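Local coordinates for protein trans-4-hydroxy-L-proline dehydratase (Clostridioides difficile 70-100-2010, PDB 6VXC) that catalyses the radical-based dehydration of trans-4-hydroxy-L-proline to (S)-1-pyrroline-5-carboxylate, a step in the anaerobic breakdown of hydroxyproline, at residues D775-I780 with H789-S794; R146-K151 with E532-K537. One frame throughout, in Å; residues are numbered along the deposited sequence.

Contact 1. Residues D775-I780 with H789-S794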
loop_
_atom_site.group_PDB
_atom_site.type_symbol
_atom_site.label_atom_id
_atom_site.label_comp_id
_atom_site.label_asym_id
_atom_site.label_seq_id
_atom_site.Cartn_x
_atom_site.Cartn_y
_atom_site.Cartn_z
ATOM N N ASP A 775 9.693 24.153 -13.967
ATOM C CA ASP A 775 10.997 24.373 -13.348
ATOM C C ASP A 775 11.241 23.473 -12.144
ATOM O O ASP A 775 12.297 23.576 -11.517
ATOM C CB ASP A 775 11.158 25.828 -12.908
ATOM C CG ASP A 775 11.097 26.809 -14.067
ATOM O OD1 ASP A 775 11.477 26.436 -15.199
ATOM O OD2 ASP A 775 10.687 27.968 -13.829
ATOM N N TYR A 776 10.274 22.644 -11.772
ATOM C CA TYR A 776 10.330 21.849 -10.552
ATOM C C TYR A 776 9.893 20.419 -10.837
ATOM O O TYR A 776 9.209 19.781 -10.033
ATOM C CB TYR A 776 9.481 22.497 -9.457
ATOM C CG TYR A 776 10.020 23.851 -9.032
ATOM C CD1 TYR A 776 10.990 23.954 -8.048
ATOM C CD2 TYR A 776 9.575 25.017 -9.635
ATOM C CE1 TYR A 776 11.501 25.183 -7.669
ATOM C CE2 TYR A 776 10.077 26.249 -9.259
ATOM C CZ TYR A 776 11.045 26.321 -8.278
ATOM O OH TYR A 776 11.548 27.537 -7.891
ATOM N N LYS A 777 10.284 19.898 -11.996
ATOM C CA LYS A 777 9.929 18.538 -12.377
ATOM C C LYS A 777 10.555 17.501 -11.455
ATOM O O LYS A 777 10.065 16.370 -11.401
ATOM C CB LYS A 777 10.368 18.311 -13.825
ATOM C CG LYS A 777 9.621 19.192 -14.816
ATOM C CD LYS A 777 9.996 18.913 -16.267
ATOM C CE LYS A 777 9.997 17.446 -16.630
ATOM N NZ LYS A 777 10.570 17.253 -17.997
ATOM N N ASP A 778 11.616 17.865 -10.730
ATOM C CA ASP A 778 12.330 16.968 -9.832
ATOM C C ASP A 778 11.850 17.039 -8.388
ATOM O O ASP A 778 12.298 16.241 -7.567
ATOM C CB ASP A 778 13.835 17.285 -9.865
ATOM C CG ASP A 778 14.482 16.934 -11.200
ATOM O OD1 ASP A 778 13.891 16.142 -11.973
ATOM O OD2 ASP A 778 15.569 17.488 -11.489
ATOM N N LEU A 779 10.943 17.948 -8.064
ATOM C CA LEU A 779 10.573 18.184 -6.677
ATOM C C LEU A 779 9.712 17.035 -6.168
ATOM O O LEU A 779 8.660 16.747 -6.740
ATOM C CB LEU A 779 9.826 19.506 -6.567
ATOM C CG LEU A 779 9.271 19.897 -5.206
ATOM C CD1 LEU A 779 10.400 20.038 -4.190
ATOM C CD2 LEU A 779 8.455 21.168 -5.341
ATOM N N ILE A 780 10.156 16.389 -5.094
ATOM C CA ILE A 780 9.480 15.247 -4.483
ATOM C C ILE A 780 9.130 15.599 -3.041
ATOM O O ILE A 780 9.938 16.216 -2.342
ATOM C CB ILE A 780 10.370 13.988 -4.534
ATOM C CG1 ILE A 780 10.604 13.560 -5.992
ATOM C CG2 ILE A 780 9.800 12.872 -3.648
ATOM C CD1 ILE A 780 11.669 12.500 -6.156
ATOM N N HIS A 789 6.267 12.911 -6.825
ATOM C CA HIS A 789 6.537 14.221 -7.399
ATOM C C HIS A 789 5.404 15.185 -7.078
ATOM O O HIS A 789 4.226 14.846 -7.212
ATOM C CB HIS A 789 6.728 14.117 -8.911
ATOM C CG HIS A 789 8.047 13.540 -9.306
ATOM N ND1 HIS A 789 8.242 12.190 -9.490
ATOM C CD2 HIS A 789 9.247 14.128 -9.522
ATOM C CE1 HIS A 789 9.504 11.970 -9.810
ATOM N NE2 HIS A 789 10.135 13.129 -9.842
ATOM N N PHE A 790 5.778 16.374 -6.596
ATOM C CA PHE A 790 4.820 17.427 -6.301
ATOM C C PHE A 790 3.911 17.721 -7.494
ATOM O O PHE A 790 2.706 17.924 -7.326
ATOM C CB PHE A 790 5.595 18.678 -5.846
ATOM C CG PHE A 790 4.733 19.827 -5.409
ATOM C CD1 PHE A 790 4.080 19.800 -4.191
ATOM C CD2 PHE A 790 4.646 20.980 -6.185
ATOM C CE1 PHE A 790 3.295 20.873 -3.778
ATOM C CE2 PHE A 790 3.877 22.063 -5.776
ATOM C CZ PHE A 790 3.200 22.011 -4.582
ATOM N N ASN A 791 4.464 17.693 -8.706
ATOM C CA ASN A 791 3.702 17.949 -9.925
ATOM C C ASN A 791 2.687 16.851 -10.251
ATOM O O ASN A 791 1.848 17.066 -11.128
ATOM C CB ASN A 791 4.642 18.118 -11.134
ATOM C CG ASN A 791 5.392 19.444 -11.129
ATOM O OD1 ASN A 791 5.063 20.364 -10.377
ATOM N ND2 ASN A 791 6.378 19.564 -12.023
ATOM N N ASN A 792 2.765 15.679 -9.618
ATOM C CA ASN A 792 1.761 14.633 -9.805
ATOM C C ASN A 792 0.538 14.824 -8.921
ATOM O O ASN A 792 -0.385 14.012 -8.991
ATOM C CB ASN A 792 2.345 13.245 -9.526
ATOM C CG ASN A 792 3.214 12.742 -10.665
ATOM O OD1 ASN A 792 3.084 13.184 -11.795
ATOM N ND2 ASN A 792 4.096 11.797 -10.365
ATOM N N LEU A 793 0.519 15.845 -8.079
ATOM C CA LEU A 793 -0.538 16.028 -7.107
ATOM C C LEU A 793 -1.531 17.089 -7.580
ATOM O O LEU A 793 -1.154 18.072 -8.220
ATOM C CB LEU A 793 0.060 16.414 -5.757
ATOM C CG LEU A 793 1.306 15.615 -5.326
ATOM C CD1 LEU A 793 1.835 16.175 -4.040
ATOM C CD2 LEU A 793 1.022 14.109 -5.176
ATOM N N SER A 794 -2.806 16.876 -7.277
ATOM C CA SER A 794 -3.799 17.899 -7.546
ATOM C C SER A 794 -3.487 19.148 -6.724
ATOM O O SER A 794 -2.785 19.100 -5.714
ATOM C CB SER A 794 -5.200 17.410 -7.183
ATOM O OG SER A 794 -5.387 17.446 -5.774
HETATM O O HOH W 1 7.455 17.606 -9.119
#

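Contact 2. Residues R146-K151 with E532-K537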
loop_
_atom_site.group_PDB
_atom_site.type_symbol
_atom_site.label_atom_id
_atom_site.label_comp_id
_atom_site.label_asym_id
_atom_site.label_seq_id
_atom_site.Cartn_x
_atom_site.Cartn_y
_atom_site.Cartn_z
ATOM N N ARG A 146 -17.354 -10.939 -18.163
ATOM C CA ARG A 146 -16.624 -11.816 -17.260
ATOM C C ARG A 146 -15.921 -11.085 -16.116
ATOM O O ARG A 146 -15.658 -11.703 -15.084
ATOM C CB ARG A 146 -15.594 -12.637 -18.047
ATOM C CG ARG A 146 -16.212 -13.699 -18.949
ATOM C CD ARG A 146 -15.146 -14.455 -19.737
ATOM N NE ARG A 146 -15.676 -15.679 -20.338
ATOM C CZ ARG A 146 -16.311 -15.757 -21.505
ATOM N NH1 ARG A 146 -16.493 -14.676 -22.242
ATOM N NH2 ARG A 146 -16.759 -16.939 -21.934
ATOM N N GLN A 147 -15.638 -9.799 -16.263
ATOM C CA GLN A 147 -14.850 -9.067 -15.272
ATOM C C GLN A 147 -15.448 -9.157 -13.872
ATOM O O GLN A 147 -16.662 -9.060 -13.688
ATOM C CB GLN A 147 -14.753 -7.605 -15.692
ATOM C CG GLN A 147 -16.108 -6.944 -15.874
ATOM C CD GLN A 147 -15.982 -5.508 -16.356
ATOM O OE1 GLN A 147 -15.129 -4.757 -15.875
ATOM N NE2 GLN A 147 -16.809 -5.129 -17.337
ATOM N N THR A 148 -14.582 -9.306 -12.864
ATOM C CA THR A 148 -15.087 -9.398 -11.497
ATOM C C THR A 148 -15.747 -8.106 -11.034
ATOM O O THR A 148 -16.582 -8.148 -10.132
ATOM C CB THR A 148 -13.974 -9.764 -10.502
ATOM O OG1 THR A 148 -12.890 -8.841 -10.629
ATOM C CG2 THR A 148 -13.477 -11.194 -10.721
ATOM N N ARG A 149 -15.400 -6.961 -11.620
ATOM C CA ARG A 149 -15.994 -5.723 -11.137
ATOM C C ARG A 149 -17.513 -5.751 -11.301
ATOM O O ARG A 149 -18.249 -5.255 -10.440
ATOM C CB ARG A 149 -15.400 -4.505 -11.850
ATOM C CG ARG A 149 -15.893 -3.192 -11.211
ATOM C CD ARG A 149 -15.336 -1.911 -11.815
ATOM N NE ARG A 149 -15.667 -0.776 -10.956
ATOM C CZ ARG A 149 -16.838 -0.148 -10.930
ATOM N NH1 ARG A 149 -17.816 -0.528 -11.744
ATOM N NH2 ARG A 149 -17.031 0.853 -10.079
ATOM N N ASP A 150 -18.003 -6.328 -12.401
ATOM C CA ASP A 150 -19.450 -6.400 -12.593
ATOM C C ASP A 150 -20.083 -7.435 -11.672
ATOM O O ASP A 150 -21.181 -7.218 -11.157
ATOM C CB ASP A 150 -19.777 -6.672 -14.063
ATOM C CG ASP A 150 -19.599 -5.424 -14.935
ATOM O OD1 ASP A 150 -19.452 -4.314 -14.364
ATOM O OD2 ASP A 150 -19.608 -5.545 -16.180
ATOM N N LYS A 151 -19.401 -8.556 -11.434
ATOM C CA LYS A 151 -19.864 -9.504 -10.424
ATOM C C LYS A 151 -20.041 -8.830 -9.065
ATOM O O LYS A 151 -21.011 -9.099 -8.350
ATOM C CB LYS A 151 -18.875 -10.660 -10.329
ATOM C CG LYS A 151 -18.770 -11.448 -11.623
ATOM C CD LYS A 151 -17.669 -12.479 -11.633
ATOM C CE LYS A 151 -17.669 -13.178 -12.997
ATOM N NZ LYS A 151 -16.461 -14.003 -13.138
ATOM N N GLU A 532 -15.284 -11.067 -0.684
ATOM C CA GLU A 532 -14.326 -12.092 -0.310
ATOM C C GLU A 532 -14.634 -13.414 -1.014
ATOM O O GLU A 532 -13.721 -14.098 -1.489
ATOM C CB GLU A 532 -14.333 -12.276 1.207
ATOM C CG GLU A 532 -13.192 -13.124 1.709
ATOM C CD GLU A 532 -13.129 -13.246 3.218
ATOM O OE1 GLU A 532 -13.877 -12.530 3.930
ATOM O OE2 GLU A 532 -12.312 -14.072 3.674
ATOM N N ASN A 533 -15.917 -13.783 -1.101
ATOM C CA ASN A 533 -16.303 -14.984 -1.839
ATOM C C ASN A 533 -15.934 -14.886 -3.308
ATOM O O ASN A 533 -15.403 -15.831 -3.892
ATOM C CB ASN A 533 -17.802 -15.220 -1.703
ATOM C CG ASN A 533 -18.149 -15.895 -0.429
ATOM O OD1 ASN A 533 -18.063 -17.110 -0.339
ATOM N ND2 ASN A 533 -18.547 -15.129 0.569
ATOM N N ILE A 534 -16.244 -13.751 -3.925
ATOM C CA ILE A 534 -15.992 -13.572 -5.348
ATOM C C ILE A 534 -14.503 -13.700 -5.649
ATOM O O ILE A 534 -14.104 -14.405 -6.581
ATOM C CB ILE A 534 -16.560 -12.218 -5.817
ATOM C CG1 ILE A 534 -18.093 -12.256 -5.822
ATOM C CG2 ILE A 534 -15.990 -11.829 -7.165
ATOM C CD1 ILE A 534 -18.763 -10.905 -6.121
ATOM N N CYS A 535 -13.655 -13.060 -4.838
ATOM C CA CYS A 535 -12.214 -13.152 -5.075
ATOM C C CYS A 535 -11.702 -14.573 -4.886
ATOM O O CYS A 535 -10.887 -15.048 -5.677
ATOM C CB CYS A 535 -11.461 -12.187 -4.158
ATOM S SG CYS A 535 -11.832 -10.457 -4.547
ATOM N N ALA A 536 -12.193 -15.274 -3.865
ATOM C CA ALA A 536 -11.754 -16.641 -3.609
ATOM C C ALA A 536 -12.110 -17.575 -4.760
ATOM O O ALA A 536 -11.309 -18.439 -5.141
ATOM C CB ALA A 536 -12.376 -17.135 -2.306
ATOM N N LYS A 537 -13.302 -17.405 -5.343
ATOM C CA LYS A 537 -13.758 -18.311 -6.395
ATOM C C LYS A 537 -13.206 -17.919 -7.759
ATOM O O LYS A 537 -12.880 -18.795 -8.561
ATOM C CB LYS A 537 -15.295 -18.343 -6.456
ATOM C CG LYS A 537 -15.974 -18.934 -5.227
ATOM C CD LYS A 537 -17.504 -18.730 -5.264
ATOM C CE LYS A 537 -18.209 -19.459 -4.113
ATOM N NZ LYS A 537 -18.101 -20.950 -4.225
#

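Contact 1. Residues D775-I780 with H789-S794
In the glycine radical domain, I780 and H789 form the antiparallel non-hydrogen-bonded pair at the open end of the hairpin of strands 780-782 and 787-789, their side chains on the same face; the 3-10 turn 790-792 follows directly. The I780 methylene CG1 sits over a face of the H789 imidazole, offset toward the rim, 17° off the ring normal and 4.0 Å from CG1 to the ring centroid. Isoleucine suits the place because this methylene can lie over the flat ring in a CH-pi contact. With CG of H789 anti to its carbonyl carbon (chi1 -75°), the ring reaches back along the type I turn Y776-L779, and its CD2 comes 3.0 Å from K777 O.

Just outside the hairpin, the F790 N-H bonds to L779 O at 2.9 Å (161° at the hydrogen). A water joins the beta turn to the 3-10 turn: it donates to Y776 O at 2.9 Å and to L779 O at 2.8 Å, and accepts from N791 N at 3.0 Å. L779 O thus takes two hydrogen bonds. L779 and F790 run alongside each other, CD2 of L779 lying 3.8 Å from CB of F790, and both offer apolar surface to L766 of helix 763-771. N791, near K777 CA, has an amide that can donate, through ND2, to P773 O just after that helix.

Contact 2. Residues R146-K151 with E532-K537
I534 has chi1 of -71°, which turns CG1 anti to the carbonyl carbon and the methyl CG2 anti to the backbone N; both branches then reach toward helix 148-155. Because chi2 is extended (173°), CG1 carries its methyl CD1 well out from helix 506-538. CD1 ends 3.6 Å from K151 O and 4.2 Å from K151 CB, so it rests chiefly on the K151 carbonyl, with CB a little further off. The other branch faces T148, with a looser approach of 4.4 Å between I534 CG2 and T148 CG2. A beta-branched aliphatic is well suited to this place, since one residue offers a separate methyl group to each of two positions one turn apart on the opposing helix.

No hydrogen bond crosses between the two segments; the contact is van der Waals packing over a small area, and the closest pair of alpha carbons, T148 CA and I534 CA, stands 7.5 Å apart. T148 divides its two functions: the methyl is given to the neighbouring helix, whereas OG1 is hydrogen-bonded to I106 O. K151 does likewise, its CB lying near the isoleucine while the long chain carries the ammonium elsewhere, to a weak hydrogen bond of 3.1 Å from K151 NZ to R146 O. A lysine fits such a partly exposed border, where its aliphatic part can pack and its charge can remain at a polar partner.

M539, in the loop after helix 506-538, adds a further contact to T148. The first turn of helix 148-155, whose N-cap position is held by Q147, lies beside the last turns of helix 506-538, where H538 touches both T148 and K151.

Overall arrangement
Contact 2 comes first along the chain, and both its segments lie in the pyruvate formate lyase-like part; contact 1 follows near the C-terminus, in the glycine radical part. Their centres are 37 Å apart and their nearest atoms about 21 Å, so they do not touch, and each centre lies 21 Å from that of the chain. They share no helix or strand. Contact 2 joins helices 148-155 and 506-538 across 380 intervening residues, whereas contact 1 spans a short excursion between helices 763-771 and 795-803. That excursion includes G785, site of the glycyl radical, which is absent from this structure. One contact links distant parts of the chain, the other closes the open end of a hairpin.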